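Local coordinates for protein ERPC (Borrelia burgdorferi, PDB 4BXM) that is an outer surface lipoprotein of the Lyme disease spirochaete that binds the complement regulator factor H, probably to protect the bacterium from host complement, at residues 43-47 / 48-52. Residues are numbered along the deposited sequence; the frame is centred on the assembly and turned at random.
Sequences VRKEE and DGIET
The carboxylates of Glu46 and Glu51 meet nearly at right angles, their planes 82° apart, with Glu46 OE2 2.8 Å from Glu51 OE1. Such a separation would be unfavourable for two charged groups, so one of them is probably protonated, with a raised pKa. Glu51 CB lies over one face of the Glu46 carboxylate, 3.3 Å from its OE2, while Glu51 OE1 comes beside OE2, somewhat out of the plane; Glu51 OE2 is hydrogen-bonded to Thr70. The peptide carbonyl of Gly49 is gripped from both faces: Glu46 N donates to its O at 2.9 Å, and Lys45 NZ reaches the same O from the opposite face at 3.1 Å. Bends at chi2 (79°) and chi4 (75°) curl the lysine chain back over the turn, where NZ also bonds Glu46 O, in the carbonyl plane, and forms a salt bridge with Glu76. Beyond the non-hydrogen-bonded pair Lys45-Ile50, Arg44 and Glu51 form a hydrogen-bonded antiparallel pair. Arg44 N donates to Glu51 O at 2.9 Å. In return, Glu51 N donates to Arg44 O at 3.0 Å. On the sheet face carrying Val43, Lys45, Ile50 and Thr52, Val43 CG1 packs on Ile50 CG2 at 3.9 Å. The segments form the closed end of the hairpin of strands 35-45 and 50-56, flanked in the antiparallel sheet by strand 21-29 beside the first and strand 67-74 beside the second.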
loop_
_atom_site.group_PDB
_atom_site.type_symbol
_atom_site.label_atom_id
_atom_site.label_comp_id
_atom_site.label_asym_id
_atom_site.label_seq_id
_atom_site.Cartn_x
_atom_site.Cartn_y
_atom_site.Cartn_z
ATOM N N VAL A 43 2.075 -7.159 -4.277
ATOM C CA VAL A 43 0.701 -7.245 -4.599
ATOM C C VAL A 43 0.308 -8.597 -5.209
ATOM O O VAL A 43 0.872 -8.948 -6.255
ATOM C CB VAL A 43 0.373 -6.136 -5.588
ATOM C CG1 VAL A 43 -1.135 -6.141 -5.821
ATOM C CG2 VAL A 43 0.828 -4.793 -5.010
ATOM N N ARG A 44 -0.581 -9.379 -4.552
ATOM C CA ARG A 44 -0.884 -10.766 -4.979
ATOM C C ARG A 44 -2.353 -10.929 -5.217
ATOM O O ARG A 44 -3.178 -10.649 -4.288
ATOM C CB ARG A 44 -0.488 -11.738 -3.862
ATOM C CG ARG A 44 -0.947 -13.156 -4.127
ATOM C CD ARG A 44 -0.492 -14.150 -3.075
ATOM N NE ARG A 44 0.937 -14.357 -3.123
ATOM C CZ ARG A 44 1.578 -15.448 -2.745
ATOM N NH1 ARG A 44 0.923 -16.503 -2.295
ATOM N NH2 ARG A 44 2.887 -15.534 -2.995
ATOM N N LYS A 45 -2.699 -11.438 -6.395
ATOM C CA LYS A 45 -4.070 -11.836 -6.684
ATOM C C LYS A 45 -4.392 -13.219 -6.044
ATOM O O LYS A 45 -3.750 -14.228 -6.377
ATOM C CB LYS A 45 -4.365 -11.867 -8.187
ATOM C CG LYS A 45 -5.816 -12.264 -8.506
ATOM C CD LYS A 45 -6.741 -11.051 -8.281
ATOM C CE LYS A 45 -8.227 -11.369 -8.607
ATOM N NZ LYS A 45 -8.850 -12.202 -7.525
ATOM N N GLU A 46 -5.405 -13.260 -5.161
ATOM C CA GLU A 46 -5.726 -14.479 -4.437
ATOM C C GLU A 46 -7.038 -15.000 -4.998
ATOM O O GLU A 46 -7.638 -14.432 -5.897
ATOM C CB GLU A 46 -5.828 -14.194 -2.906
ATOM C CG GLU A 46 -4.517 -13.695 -2.332
ATOM C CD GLU A 46 -4.470 -13.601 -0.807
ATOM O OE1 GLU A 46 -5.501 -13.372 -0.124
ATOM O OE2 GLU A 46 -3.349 -13.764 -0.323
ATOM N N GLU A 47 -7.529 -16.087 -4.445
ATOM C CA GLU A 47 -8.788 -16.611 -5.006
ATOM C C GLU A 47 -9.932 -15.617 -4.733
ATOM O O GLU A 47 -10.697 -15.333 -5.589
ATOM C CB GLU A 47 -9.131 -17.918 -4.329
ATOM C CG GLU A 47 -10.230 -18.622 -5.090
ATOM C CD GLU A 47 -11.259 -18.992 -4.130
ATOM O OE1 GLU A 47 -12.054 -18.086 -3.789
ATOM O OE2 GLU A 47 -11.143 -20.115 -3.587
ATOM N N ASP A 48 -10.001 -15.067 -3.526
ATOM C CA ASP A 48 -10.955 -14.021 -3.230
ATOM C C ASP A 48 -10.239 -12.717 -3.095
ATOM O O ASP A 48 -9.652 -12.439 -2.078
ATOM C CB ASP A 48 -11.627 -14.290 -1.878
ATOM C CG ASP A 48 -12.684 -13.233 -1.527
ATOM O OD1 ASP A 48 -13.044 -12.386 -2.344
ATOM O OD2 ASP A 48 -13.129 -13.239 -0.378
ATOM N N GLY A 49 -10.272 -11.878 -4.119
ATOM C CA GLY A 49 -9.594 -10.586 -3.965
ATOM C C GLY A 49 -8.081 -10.515 -4.112
ATOM O O GLY A 49 -7.483 -11.253 -4.873
ATOM N N ILE A 50 -7.513 -9.528 -3.430
ATOM C CA ILE A 50 -6.090 -9.139 -3.433
ATOM C C ILE A 50 -5.531 -8.976 -2.012
ATOM O O ILE A 50 -6.212 -8.486 -1.132
ATOM C CB ILE A 50 -5.866 -7.820 -4.252
ATOM C CG1 ILE A 50 -6.115 -8.092 -5.742
ATOM C CG2 ILE A 50 -4.452 -7.334 -4.099
ATOM C CD1 ILE A 50 -6.299 -6.862 -6.615
ATOM N N GLU A 51 -4.323 -9.478 -1.762
ATOM C CA GLU A 51 -3.525 -9.203 -0.565
ATOM C C GLU A 51 -2.256 -8.425 -0.914
ATOM O O GLU A 51 -1.589 -8.653 -1.955
ATOM C CB GLU A 51 -3.209 -10.487 0.227
ATOM C CG GLU A 51 -2.271 -10.269 1.453
ATOM C CD GLU A 51 -2.132 -11.491 2.385
ATOM O OE1 GLU A 51 -2.770 -12.538 2.093
ATOM O OE2 GLU A 51 -1.408 -11.412 3.441
ATOM N N THR A 52 -1.914 -7.428 -0.088
ATOM C CA THR A 52 -0.623 -6.781 -0.237
ATOM C C THR A 52 0.191 -6.993 0.985
ATOM O O THR A 52 -0.308 -7.032 2.126
ATOM C CB THR A 52 -0.721 -5.269 -0.524
ATOM O OG1 THR A 52 -1.320 -4.561 0.587
ATOM C CG2 THR A 52 -1.591 -5.045 -1.740
#